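Local coordinates for protein endo-beta-1,4-mannanase (Alicyclobacillus acidocaldarius, PDB 4CD7) that probably hydrolyses internal beta-1,4-mannosidic bonds of mannan chains, as an endo-acting mannanase of glycoside hydrolase family 113, at residues Met55-Asp60 / Cys98-Trp103; Leu92-Asn97 / Asp129-Tyr134; Thr102-Ile107 / Cys150-Ala155; Thr178-His183 / Ser199-Tyr204. All coordinates share one frame; numbering follows the deposited sequence.

The four contacts follow the wall of one TIM barrel round to its sugar-binding mouth. Contacts 1 and 3, with centres about 10 Å apart, share Thr-102 and Trp-103 and join loops that follow strands 46-55, 89-98 and 145-150. Contact 2 packs strand 89-98 on its own helix, and the same strand bonds to the other contacts: Val-96 O accepts from Arg-104 NE of contact 3 at 2.8 Å, and Lys-93 NZ reaches Asn-180 OD1 of contact 4 at 2.9 Å. Contacts 3 and 4 meet where Glu-151 OE2 and Ser-201 OG are 2.7 Å apart, and both line the site holding the piperidine IFM and the mannose of chain C.

Contact 1 (Met55-Asp60 / Cys98-Trp103); sequences MEHPGD and CRDGTW. With BMA (beta-D-mannopyranose), chain C.
Glu-56 and Arg-99 form a salt bridge between two loops at the C-terminal mouth of a TIM barrel, just past the ends of the adjacent parallel strands 46-55 and 89-98. The last rung of the sheet between these strands pairs Met-55 with Cys-98, whose CA atoms are 4.6 Å apart, and a backbone bond of 2.8 Å from Arg-99 N to Met-55 O closes it. One residue further, the side chains of Glu-56 and Arg-99 run alongside each other in the same direction. The guanidinium takes the carboxylate side-on with two nitrogens: Arg-99 NE reaches Glu-56 OE1 at 2.9 Å, while Arg-99 NH2 uses the syn lone pair of Glu-56 OE2 at 3.1 Å. With the two planes only 22° apart, this pair of side-by-side hydrogen bonds holds both groups against rotation. Arg-99 leaves its backbone with CG opposite N (chi1 -169°) and bends at chi3 (-59°), which presents its NE edge to the acid; the pair lies on the solvent side of the contact.

Beneath it the loops pack through Pro-58. Cys-98 SG rests 3.7 Å from Pro-58 CA, and Thr-102 CG2 comes across the ring to within 3.8 Å of Pro-58 CB. Asp-100 also crosses the proline at about a right angle, with its OD2 3.5 Å from Pro-58 CD. Its other oxygen is held within its own loop in an Asx turn: Asp-100 OD1 accepts from both N and OG1 of Thr-102, each at 3.0 Å and both from the same face of the carboxylate.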
# COMPACT_ATOMS: atom_id res chain seq x y z
N MET A 55 -9.70 -4.77 13.85
CA MET A 55 -9.53 -5.36 15.16
C MET A 55 -10.06 -4.37 16.21
O MET A 55 -9.94 -3.18 16.05
CB MET A 55 -8.05 -5.62 15.42
CG MET A 55 -7.51 -6.79 14.60
SD MET A 55 -5.71 -6.77 14.47
CE MET A 55 -5.27 -7.22 16.15
N GLU A 56 -10.64 -4.86 17.30
CA GLU A 56 -11.15 -3.93 18.31
C GLU A 56 -9.98 -3.30 19.04
O GLU A 56 -9.98 -2.09 19.32
CB GLU A 56 -12.10 -4.64 19.30
CG GLU A 56 -13.38 -5.14 18.66
CD GLU A 56 -14.21 -4.01 18.06
OE1 GLU A 56 -14.18 -2.89 18.60
OE2 GLU A 56 -14.89 -4.24 17.04
N HIS A 57 -8.96 -4.11 19.29
CA HIS A 57 -7.80 -3.72 20.07
C HIS A 57 -6.58 -4.44 19.50
O HIS A 57 -6.71 -5.47 18.84
CB HIS A 57 -7.96 -4.11 21.55
CG HIS A 57 -9.21 -3.60 22.21
ND1 HIS A 57 -9.43 -2.27 22.47
CD2 HIS A 57 -10.31 -4.26 22.65
CE1 HIS A 57 -10.61 -2.12 23.05
NE2 HIS A 57 -11.16 -3.31 23.17
N PRO A 58 -5.38 -3.88 19.75
CA PRO A 58 -4.19 -4.49 19.18
C PRO A 58 -3.86 -5.90 19.73
O PRO A 58 -3.03 -6.61 19.14
CB PRO A 58 -3.10 -3.45 19.48
CG PRO A 58 -3.59 -2.72 20.68
CD PRO A 58 -5.07 -2.62 20.45
N GLY A 59 -4.52 -6.29 20.83
CA GLY A 59 -4.37 -7.62 21.45
C GLY A 59 -5.54 -8.60 21.23
O GLY A 59 -5.61 -9.63 21.90
N ASP A 60 -6.40 -8.27 20.27
CA ASP A 60 -7.56 -9.09 19.93
C ASP A 60 -7.30 -9.98 18.69
O ASP A 60 -6.99 -9.47 17.63
CB ASP A 60 -8.75 -8.17 19.72
CG ASP A 60 -10.06 -8.87 19.87
OD1 ASP A 60 -10.13 -10.06 19.49
OD2 ASP A 60 -11.01 -8.24 20.37
N CYS A 98 -6.88 -1.10 13.81
CA CYS A 98 -7.47 -1.25 15.13
C CYS A 98 -8.45 -0.12 15.38
O CYS A 98 -8.14 1.04 15.09
CB CYS A 98 -6.39 -1.19 16.21
SG CYS A 98 -5.27 -2.59 16.19
N ARG A 99 -9.61 -0.44 15.95
CA ARG A 99 -10.63 0.57 16.17
C ARG A 99 -10.15 1.70 17.10
O ARG A 99 -10.56 2.84 16.95
CB ARG A 99 -11.92 -0.04 16.71
CG ARG A 99 -13.08 0.97 16.69
CD ARG A 99 -14.33 0.45 17.40
NE ARG A 99 -14.85 -0.77 16.81
CZ ARG A 99 -15.57 -0.82 15.69
NH1 ARG A 99 -15.85 0.28 14.99
NH2 ARG A 99 -16.00 -1.99 15.25
N ASP A 100 -9.29 1.38 18.05
CA ASP A 100 -8.76 2.38 18.98
C ASP A 100 -7.66 3.26 18.39
O ASP A 100 -7.16 4.15 19.07
CB ASP A 100 -8.29 1.71 20.28
CG ASP A 100 -6.99 0.93 20.13
OD1 ASP A 100 -6.49 0.73 19.00
OD2 ASP A 100 -6.46 0.52 21.18
N GLY A 101 -7.28 3.00 17.14
CA GLY A 101 -6.30 3.84 16.45
C GLY A 101 -4.87 3.35 16.53
O GLY A 101 -4.00 3.92 15.89
N THR A 102 -4.62 2.29 17.29
CA THR A 102 -3.27 1.71 17.39
C THR A 102 -2.81 1.22 16.01
O THR A 102 -3.56 0.51 15.30
CB THR A 102 -3.21 0.53 18.39
OG1 THR A 102 -3.59 0.96 19.69
CG2 THR A 102 -1.79 -0.07 18.45
N TRP A 103 -1.58 1.55 15.66
CA TRP A 103 -0.98 1.13 14.41
C TRP A 103 -0.84 -0.39 14.36
O TRP A 103 -0.48 -1.03 15.35
CB TRP A 103 0.40 1.79 14.29
CG TRP A 103 1.23 1.37 13.12
CD1 TRP A 103 0.83 1.23 11.81
CD2 TRP A 103 2.62 1.10 13.14
NE1 TRP A 103 1.90 0.87 11.03
CE2 TRP A 103 3.01 0.80 11.83
CE3 TRP A 103 3.59 1.09 14.16
CZ2 TRP A 103 4.31 0.47 11.51
CZ3 TRP A 103 4.87 0.77 13.83
CH2 TRP A 103 5.21 0.45 12.52
C1 BMA C . 3.93 4.73 11.70
C2 BMA C . 2.51 5.22 11.98
C3 BMA C . 1.54 4.51 11.04
C4 BMA C . 2.01 4.56 9.59
C5 BMA C . 3.47 4.15 9.44
C6 BMA C . 3.96 4.36 8.02
O2 BMA C . 2.40 6.64 11.80
O3 BMA C . 0.21 5.04 11.12
O4 BMA C . 1.22 3.63 8.86
O5 BMA C . 4.28 4.91 10.32
O6 BMA C . 5.37 4.18 7.96

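Contact 2 (Leu92-Asn97 / Asp129-Tyr134); sequences LKPTVN and DMMAHY. With BMA (beta-D-mannopyranose), chain F.
The phenol ring of Tyr-134 meets the ring of Pro-94 obliquely, Tyr-134 CD2 lying 3.9 Å from Pro-94 CB. Over the centre of one face of the phenol sits CD2 of His-133, and Met-130 CG lies in plane at its edge; Phe-51 of the neighbouring strand adds an edge-to-face ring contact. The proline ring and the tyrosine side chain run alongside each other, pointing opposite ways, with Pro-94 CG 3.7 Å from Tyr-134 CB.

This is the beta-alpha packing of the barrel wall: strand 89-98 lies against the helix that follows it, 120-140. The axes of the two short segments approach to 9.3 Å and run nearly antiparallel, at 157°. Leu-92 covers one end, its CD2 3.4 Å from Tyr-134 O. Met-130 fills the other: extended as far as SD, it turns at chi3 (79°), laying its CE 3.7 Å from Thr-95 O. Met-131 folds at both chi2 and chi3 onto Pro-94, mid-segment, its CE 3.9 Å from Pro-94 CG.

Alternate strand residues face the barrel interior, where Lys-93 NZ forms a salt bridge with Glu-231, and further along Asn-97 ND2 makes a weak bond of 2.9 Å to O6 of the chain F mannose. The chemistry divides accordingly: polar groups on the sugar side, and toward the helix a buried, apolar fit set by side-chain shape and not by directional bonds between the segments.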
# COMPACT_ATOMS: atom_id res chain seq x y z
N LEU A 92 -4.52 -5.73 -5.35
CA LEU A 92 -5.46 -5.78 -4.25
C LEU A 92 -4.69 -5.87 -2.93
O LEU A 92 -3.83 -6.75 -2.77
CB LEU A 92 -6.45 -6.93 -4.41
CG LEU A 92 -7.60 -6.99 -3.39
CD1 LEU A 92 -8.50 -5.77 -3.56
CD2 LEU A 92 -8.42 -8.29 -3.52
N LYS A 93 -5.00 -4.94 -2.03
CA LYS A 93 -4.32 -4.80 -0.74
C LYS A 93 -5.29 -4.76 0.45
O LYS A 93 -5.71 -3.70 0.91
CB LYS A 93 -3.45 -3.55 -0.76
CG LYS A 93 -2.68 -3.27 0.54
CD LYS A 93 -1.76 -2.10 0.30
CE LYS A 93 -1.26 -1.53 1.58
NZ LYS A 93 -0.24 -0.52 1.30
N PRO A 94 -5.65 -5.94 0.96
CA PRO A 94 -6.38 -6.02 2.23
C PRO A 94 -5.37 -5.85 3.35
O PRO A 94 -4.30 -6.43 3.31
CB PRO A 94 -6.96 -7.44 2.23
CG PRO A 94 -6.20 -8.19 1.22
CD PRO A 94 -5.42 -7.25 0.36
N THR A 95 -5.71 -5.04 4.32
CA THR A 95 -4.91 -4.94 5.54
C THR A 95 -5.87 -4.85 6.75
O THR A 95 -7.08 -5.17 6.63
CB THR A 95 -3.85 -3.80 5.47
OG1 THR A 95 -2.93 -3.90 6.57
CG2 THR A 95 -4.46 -2.45 5.48
N VAL A 96 -5.33 -4.51 7.90
CA VAL A 96 -6.09 -4.49 9.15
C VAL A 96 -5.72 -3.27 9.98
O VAL A 96 -4.55 -2.90 10.07
CB VAL A 96 -5.89 -5.79 9.94
CG1 VAL A 96 -4.42 -6.00 10.36
CG2 VAL A 96 -6.84 -5.84 11.14
N ASN A 97 -6.75 -2.61 10.51
CA ASN A 97 -6.61 -1.51 11.45
C ASN A 97 -7.24 -1.87 12.79
O ASN A 97 -7.99 -2.84 12.91
CB ASN A 97 -7.27 -0.23 10.92
CG ASN A 97 -6.47 0.48 9.80
OD1 ASN A 97 -5.30 0.18 9.54
ND2 ASN A 97 -7.11 1.46 9.16
N ASP A 129 -7.31 -16.63 7.08
CA ASP A 129 -8.66 -16.73 6.46
C ASP A 129 -8.99 -15.48 5.65
O ASP A 129 -9.48 -15.57 4.51
CB ASP A 129 -9.75 -16.97 7.51
CG ASP A 129 -9.81 -18.40 8.01
OD1 ASP A 129 -9.14 -19.33 7.46
OD2 ASP A 129 -10.56 -18.58 9.01
N MET A 130 -8.71 -14.30 6.20
CA MET A 130 -8.93 -13.05 5.46
C MET A 130 -8.12 -13.00 4.15
O MET A 130 -8.64 -12.63 3.10
CB MET A 130 -8.56 -11.84 6.35
CG MET A 130 -8.85 -10.48 5.71
SD MET A 130 -8.52 -9.08 6.80
CE MET A 130 -6.77 -8.82 6.79
N MET A 131 -6.84 -13.36 4.23
CA MET A 131 -5.98 -13.29 3.04
C MET A 131 -6.44 -14.30 1.98
O MET A 131 -6.43 -14.02 0.78
CB MET A 131 -4.52 -13.54 3.40
CG MET A 131 -3.86 -12.42 4.17
SD MET A 131 -4.00 -10.80 3.42
CE MET A 131 -5.28 -10.16 4.43
N ALA A 132 -6.84 -15.49 2.43
CA ALA A 132 -7.34 -16.49 1.50
C ALA A 132 -8.62 -15.99 0.85
O ALA A 132 -8.82 -16.16 -0.36
CB ALA A 132 -7.58 -17.81 2.19
N HIS A 133 -9.48 -15.35 1.64
CA HIS A 133 -10.73 -14.79 1.10
C HIS A 133 -10.44 -13.79 -0.02
O HIS A 133 -10.98 -13.91 -1.15
CB HIS A 133 -11.54 -14.10 2.22
CG HIS A 133 -12.78 -13.43 1.72
ND1 HIS A 133 -14.02 -14.00 1.85
CD2 HIS A 133 -12.97 -12.24 1.11
CE1 HIS A 133 -14.93 -13.20 1.32
NE2 HIS A 133 -14.33 -12.12 0.88
N TYR A 134 -9.58 -12.81 0.28
CA TYR A 134 -9.26 -11.77 -0.70
C TYR A 134 -8.32 -12.20 -1.82
O TYR A 134 -8.37 -11.60 -2.91
CB TYR A 134 -8.83 -10.45 -0.03
CG TYR A 134 -10.02 -9.86 0.72
CD1 TYR A 134 -11.12 -9.35 0.02
CD2 TYR A 134 -10.07 -9.87 2.11
CE1 TYR A 134 -12.24 -8.88 0.68
CE2 TYR A 134 -11.17 -9.41 2.78
CZ TYR A 134 -12.25 -8.89 2.08
OH TYR A 134 -13.32 -8.40 2.80
C1 BMA F . -3.48 6.83 6.70
C2 BMA F . -4.37 7.82 5.95
C3 BMA F . -5.37 8.33 6.99
C4 BMA F . -6.16 7.14 7.52
C5 BMA F . -5.26 6.05 8.11
C6 BMA F . -6.07 4.80 8.48
O2 BMA F . -4.99 7.16 4.85
O3 BMA F . -6.22 9.35 6.46
O4 BMA F . -7.06 7.62 8.53
O5 BMA F . -4.24 5.69 7.16
O6 BMA F . -5.22 3.69 8.83

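Contact 3 (Thr102-Ile107 / Cys150-Ala155); sequences TWRGEI and CEMTTA. With BMA (beta-D-mannopyranose), chain C; IFM (5-hydroxymethyl-3,4-dihydroxypiperidine), chain E.
Cys-150 meets the guanidinium of Arg-104 obliquely, its SG 3.3 Å from Arg-104 NH1. That group is fixed mainly from strand 89-98, through Val-96 O and Asn-97 OD1, and its NH2 also donates to O3 of the piperidine IFM. Glu-151 follows, extended beyond CG (chi2 174°), which carries the carboxylate out between the two ligands. Trp-103 NE1 donates to the anti lone pair of Glu-151 OE1 at 3.0 Å, with ring and carboxylate planes 61° apart. The same Glu-151 OE1 accepts from BMA O4, of the chain C mannose, at 2.6 Å. Glu-151 OE2 takes IFM N at 2.7 Å. The acid thus bridges the two ligands at the C-terminal end of a TIM-barrel strand, where barrel enzymes carry their active sites, and the mannose lies over the face of Trp-103 opposite the one approached by Gly-105 N.

Met-152, at the centre of an inverse gamma turn, crosses Arg-104 at about a right angle: its SD is 3.6 Å from Arg-104 CG, and its CE lies 3.8 Å from Ile-107 CD1. Thr-153 packs its CB against Gly-105 O. Thr-154 N bonds to Gly-105 O at 3.2 Å from above the carbonyl plane, 43° out of it. Its hydroxyl does otherwise: Thr-154 OG1 donates in the carbonyl plane to a lone pair of Ile-107 O at 2.6 Å. A water donates to Thr-154 OG1 and Arg-104 O while accepting from Ala-155 N.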
# COMPACT_ATOMS: atom_id res chain seq x y z
N THR A 102 -4.62 2.29 17.29
CA THR A 102 -3.27 1.71 17.39
C THR A 102 -2.81 1.22 16.01
O THR A 102 -3.56 0.51 15.30
CB THR A 102 -3.21 0.53 18.39
OG1 THR A 102 -3.59 0.96 19.69
CG2 THR A 102 -1.79 -0.07 18.45
N TRP A 103 -1.58 1.55 15.66
CA TRP A 103 -0.98 1.13 14.41
C TRP A 103 -0.84 -0.39 14.36
O TRP A 103 -0.48 -1.03 15.35
CB TRP A 103 0.40 1.79 14.29
CG TRP A 103 1.23 1.37 13.12
CD1 TRP A 103 0.83 1.23 11.81
CD2 TRP A 103 2.62 1.10 13.14
NE1 TRP A 103 1.90 0.87 11.03
CE2 TRP A 103 3.01 0.80 11.83
CE3 TRP A 103 3.59 1.09 14.16
CZ2 TRP A 103 4.31 0.47 11.51
CZ3 TRP A 103 4.87 0.77 13.83
CH2 TRP A 103 5.21 0.45 12.52
N ARG A 104 -1.13 -0.96 13.20
CA ARG A 104 -1.07 -2.41 13.00
C ARG A 104 0.32 -3.00 13.14
O ARG A 104 0.46 -4.18 13.39
CB ARG A 104 -1.63 -2.78 11.62
CG ARG A 104 -0.76 -2.38 10.43
CD ARG A 104 -1.53 -2.59 9.14
NE ARG A 104 -2.47 -1.50 8.84
CZ ARG A 104 -2.24 -0.52 7.99
NH1 ARG A 104 -1.08 -0.47 7.34
NH2 ARG A 104 -3.16 0.42 7.78
N GLY A 105 1.33 -2.14 13.05
CA GLY A 105 2.72 -2.55 13.29
C GLY A 105 3.08 -2.80 14.74
O GLY A 105 4.23 -3.24 15.03
N GLU A 106 2.13 -2.53 15.63
CA GLU A 106 2.26 -2.75 17.07
C GLU A 106 1.26 -3.76 17.65
O GLU A 106 1.12 -3.85 18.86
CB GLU A 106 2.14 -1.40 17.81
CG GLU A 106 3.25 -0.43 17.46
CD GLU A 106 3.04 0.97 17.98
OE1 GLU A 106 1.99 1.26 18.59
OE2 GLU A 106 3.96 1.78 17.79
N ILE A 107 0.61 -4.58 16.82
CA ILE A 107 -0.22 -5.66 17.40
C ILE A 107 0.65 -6.64 18.21
O ILE A 107 1.83 -6.85 17.91
CB ILE A 107 -1.07 -6.41 16.37
CG1 ILE A 107 -0.22 -7.19 15.40
CG2 ILE A 107 -2.03 -5.45 15.67
CD1 ILE A 107 -1.04 -8.13 14.55
N CYS A 150 0.95 -5.49 5.24
CA CYS A 150 1.38 -4.10 5.22
C CYS A 150 1.84 -3.63 6.61
O CYS A 150 1.03 -3.51 7.52
CB CYS A 150 0.21 -3.22 4.74
SG CYS A 150 0.58 -1.46 4.66
N GLU A 151 3.14 -3.35 6.73
CA GLU A 151 3.73 -2.71 7.90
C GLU A 151 3.57 -3.51 9.19
O GLU A 151 3.44 -2.91 10.27
CB GLU A 151 3.17 -1.30 8.08
CG GLU A 151 3.47 -0.33 6.93
CD GLU A 151 2.78 1.02 7.07
OE1 GLU A 151 2.14 1.32 8.12
OE2 GLU A 151 2.82 1.79 6.08
N MET A 152 3.61 -4.84 9.11
CA MET A 152 3.29 -5.68 10.27
C MET A 152 4.56 -5.96 11.07
O MET A 152 4.96 -7.12 11.27
CB MET A 152 2.60 -6.98 9.85
CG MET A 152 1.35 -6.78 8.99
SD MET A 152 0.03 -5.84 9.80
CE MET A 152 -0.57 -7.01 11.00
N THR A 153 5.20 -4.89 11.54
CA THR A 153 6.52 -5.06 12.16
C THR A 153 6.57 -6.05 13.33
O THR A 153 7.44 -6.89 13.38
CB THR A 153 7.09 -3.69 12.56
OG1 THR A 153 7.29 -2.93 11.36
CG2 THR A 153 8.43 -3.84 13.33
N THR A 154 5.61 -6.01 14.26
CA THR A 154 5.59 -6.98 15.38
C THR A 154 5.28 -8.44 14.93
O THR A 154 5.64 -9.39 15.61
CB THR A 154 4.60 -6.60 16.50
OG1 THR A 154 3.34 -6.29 15.92
CG2 THR A 154 5.06 -5.38 17.32
N ALA A 155 4.54 -8.61 13.84
CA ALA A 155 4.21 -9.93 13.31
C ALA A 155 5.36 -10.57 12.52
O ALA A 155 5.42 -11.78 12.36
CB ALA A 155 2.98 -9.83 12.41
C1 BMA C . 3.93 4.73 11.70
C2 BMA C . 2.51 5.22 11.98
C3 BMA C . 1.54 4.51 11.04
C4 BMA C . 2.01 4.56 9.59
C5 BMA C . 3.47 4.15 9.44
C6 BMA C . 3.96 4.36 8.02
O2 BMA C . 2.40 6.64 11.80
O3 BMA C . 0.21 5.04 11.12
O4 BMA C . 1.22 3.63 8.86
O5 BMA C . 4.28 4.91 10.32
O6 BMA C . 5.37 4.18 7.96
O4 IFM E . -2.40 6.17 6.10
C4 IFM E . -1.30 5.37 6.52
C3 IFM E . -1.60 3.88 6.32
O3 IFM E . -2.55 3.50 7.32
C2 IFM E . -0.37 2.97 6.41
N IFM E . 0.88 3.60 5.99
C1 IFM E . 1.12 5.01 6.13
C5 IFM E . -0.09 5.84 5.74
C6 IFM E . 0.20 7.31 5.98
O6 IFM E . 0.46 7.61 7.35
O HOH W 1 2.38 -6.24 13.26

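Contact 4 (Thr178-His183 / Ser199-Tyr204); sequences TYNCNH and SSSAYY. With MAN (alpha-D-mannopyranose), chain B; BMA (beta-D-mannopyranose), chain C; IFM (5-hydroxymethyl-3,4-dihydroxypiperidine), chain E.
His-183 lies against Tyr-204, and its CB sits over the face of that ring, 3.5 Å from Tyr-204 CZ. CG stands between backbone N and carbonyl carbon (chi1 55°), a turn that brings the imidazole up to the sugars. CD2 follows at the ring edge, 3.4 Å from Ser-201 O and also beside O6 of the chain C mannose, while CE1 approaches O3 of MAN. The tip, His-183 NE2, donates to that same O3 of MAN at 2.8 Å. Over the centre of one imidazole face lies Tyr-203 O, buried without a partner in the model. The edge of the His-183 ring points to the face of Tyr-204 in a T-shaped pair, planes at 77°.

Asn-182 grips both sugars with its amide: ND2 gives an almost straight bond of 3.0 Å to MAN O3. Asn-182 OD1 accepts from BMA O6, of the chain C mannose, at 2.6 Å. On the same sheet face, Asn-180 ND2 donates to Ser-201 OG at 3.0 Å; Asn-180 OD1 accepts from Lys-93 NZ, and Ser-201 OG is bonded to Glu-151 OE2.

The backbones are adjacent parallel strands of the TIM barrel, laced by Cys-181 N to Ser-199 O and Ser-201 N to Cys-181 O; their segment axes approach to 4.2 Å at 36°. Strand 176-182 bonds on its other edge to 145-150, and on its far edge 197-201 pairs with 227-232, Ser-200 bonding to Phe-228.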
# COMPACT_ATOMS: atom_id res chain seq x y z
N THR A 178 3.26 -9.69 -3.32
CA THR A 178 4.24 -8.94 -2.55
C THR A 178 3.84 -8.89 -1.09
O THR A 178 2.70 -9.17 -0.74
CB THR A 178 4.42 -7.51 -3.11
OG1 THR A 178 5.57 -6.89 -2.53
CG2 THR A 178 3.15 -6.64 -2.86
N TYR A 179 4.80 -8.58 -0.25
CA TYR A 179 4.57 -8.15 1.14
C TYR A 179 5.20 -6.76 1.25
O TYR A 179 6.33 -6.58 0.81
CB TYR A 179 5.20 -9.13 2.17
CG TYR A 179 5.16 -8.60 3.56
CD1 TYR A 179 3.96 -8.56 4.29
CD2 TYR A 179 6.30 -8.06 4.16
CE1 TYR A 179 3.89 -8.01 5.56
CE2 TYR A 179 6.22 -7.52 5.44
CZ TYR A 179 5.04 -7.50 6.14
OH TYR A 179 4.99 -6.92 7.41
N ASN A 180 4.47 -5.85 1.88
CA ASN A 180 4.78 -4.43 2.07
C ASN A 180 5.27 -4.22 3.53
O ASN A 180 4.48 -4.13 4.48
CB ASN A 180 3.49 -3.67 1.70
CG ASN A 180 3.46 -2.17 2.00
OD1 ASN A 180 2.40 -1.54 1.76
ND2 ASN A 180 4.55 -1.57 2.47
N CYS A 181 6.58 -4.14 3.71
CA CYS A 181 7.15 -3.87 5.05
C CYS A 181 7.23 -2.38 5.29
O CYS A 181 7.08 -1.57 4.35
CB CYS A 181 8.55 -4.51 5.21
SG CYS A 181 9.87 -3.71 4.28
N ASN A 182 7.43 -1.99 6.54
CA ASN A 182 7.60 -0.58 6.88
C ASN A 182 8.98 -0.10 6.45
O ASN A 182 9.91 -0.90 6.34
CB ASN A 182 7.39 -0.33 8.38
CG ASN A 182 7.04 1.12 8.68
OD1 ASN A 182 6.47 1.81 7.84
ND2 ASN A 182 7.41 1.60 9.87
N HIS A 183 9.12 1.20 6.21
CA HIS A 183 10.46 1.74 5.98
C HIS A 183 11.33 1.34 7.16
O HIS A 183 10.90 1.38 8.34
CB HIS A 183 10.44 3.26 5.81
CG HIS A 183 9.80 3.99 6.95
ND1 HIS A 183 10.55 4.54 7.97
CD2 HIS A 183 8.51 4.22 7.26
CE1 HIS A 183 9.74 5.09 8.86
NE2 HIS A 183 8.50 4.91 8.45
N SER A 199 8.61 -5.13 -1.26
CA SER A 199 8.04 -3.78 -1.28
C SER A 199 8.01 -3.17 0.09
O SER A 199 7.99 -3.89 1.10
CB SER A 199 6.65 -3.73 -1.95
OG SER A 199 5.62 -4.33 -1.15
N SER A 200 8.07 -1.84 0.13
CA SER A 200 8.02 -1.12 1.40
C SER A 200 7.18 0.14 1.36
O SER A 200 6.85 0.67 0.30
CB SER A 200 9.42 -0.79 1.92
OG SER A 200 10.08 0.11 1.05
N SER A 201 6.84 0.58 2.57
CA SER A 201 6.20 1.86 2.84
C SER A 201 7.32 2.85 3.05
O SER A 201 7.78 3.08 4.18
CB SER A 201 5.31 1.78 4.09
OG SER A 201 4.08 1.09 3.85
N ALA A 202 7.77 3.41 1.94
CA ALA A 202 9.01 4.15 1.88
C ALA A 202 8.89 5.63 2.25
O ALA A 202 9.30 6.51 1.48
CB ALA A 202 9.57 4.02 0.47
N TYR A 203 8.41 5.89 3.46
CA TYR A 203 8.21 7.24 3.98
C TYR A 203 9.52 7.77 4.59
O TYR A 203 9.59 8.06 5.76
CB TYR A 203 7.10 7.23 5.00
CG TYR A 203 5.74 6.87 4.42
CD1 TYR A 203 5.01 7.79 3.69
CD2 TYR A 203 5.16 5.61 4.64
CE1 TYR A 203 3.75 7.48 3.18
CE2 TYR A 203 3.91 5.28 4.14
CZ TYR A 203 3.20 6.22 3.41
OH TYR A 203 1.95 5.94 2.91
N TYR A 204 10.55 7.83 3.77
CA TYR A 204 11.83 8.35 4.20
C TYR A 204 11.76 9.87 4.23
O TYR A 204 11.24 10.48 3.30
CB TYR A 204 12.95 7.83 3.27
CG TYR A 204 13.08 6.35 3.41
CD1 TYR A 204 13.54 5.80 4.60
CD2 TYR A 204 12.71 5.48 2.39
CE1 TYR A 204 13.64 4.43 4.77
CE2 TYR A 204 12.79 4.10 2.55
CZ TYR A 204 13.24 3.58 3.76
OH TYR A 204 13.35 2.21 3.99
C1 MAN B . 8.71 5.40 13.53
C2 MAN B . 8.44 4.60 12.28
C3 MAN B . 7.07 5.06 11.79
C4 MAN B . 6.03 4.77 12.88
C5 MAN B . 6.45 5.26 14.28
C6 MAN B . 5.59 4.59 15.35
O1 MAN B . 9.36 6.66 13.35
O2 MAN B . 8.47 3.20 12.56
O3 MAN B . 6.72 4.41 10.58
O4 MAN B . 4.83 5.44 12.55
O5 MAN B . 7.83 5.05 14.59
O6 MAN B . 5.19 5.58 16.26
C1 BMA C . 3.93 4.73 11.70
C2 BMA C . 2.51 5.22 11.98
C3 BMA C . 1.54 4.51 11.04
C4 BMA C . 2.01 4.56 9.59
C5 BMA C . 3.47 4.15 9.44
C6 BMA C . 3.96 4.36 8.02
O2 BMA C . 2.40 6.64 11.80
O3 BMA C . 0.21 5.04 11.12
O4 BMA C . 1.22 3.63 8.86
O5 BMA C . 4.28 4.91 10.32
O6 BMA C . 5.37 4.18 7.96
O4 IFM E . -2.40 6.17 6.10
C4 IFM E . -1.30 5.37 6.52
C3 IFM E . -1.60 3.88 6.32
O3 IFM E . -2.55 3.50 7.32
C2 IFM E . -0.37 2.97 6.41
N IFM E . 0.88 3.60 5.99
C1 IFM E . 1.12 5.01 6.13
C5 IFM E . -0.09 5.84 5.74
C6 IFM E . 0.20 7.31 5.98
O6 IFM E . 0.46 7.61 7.35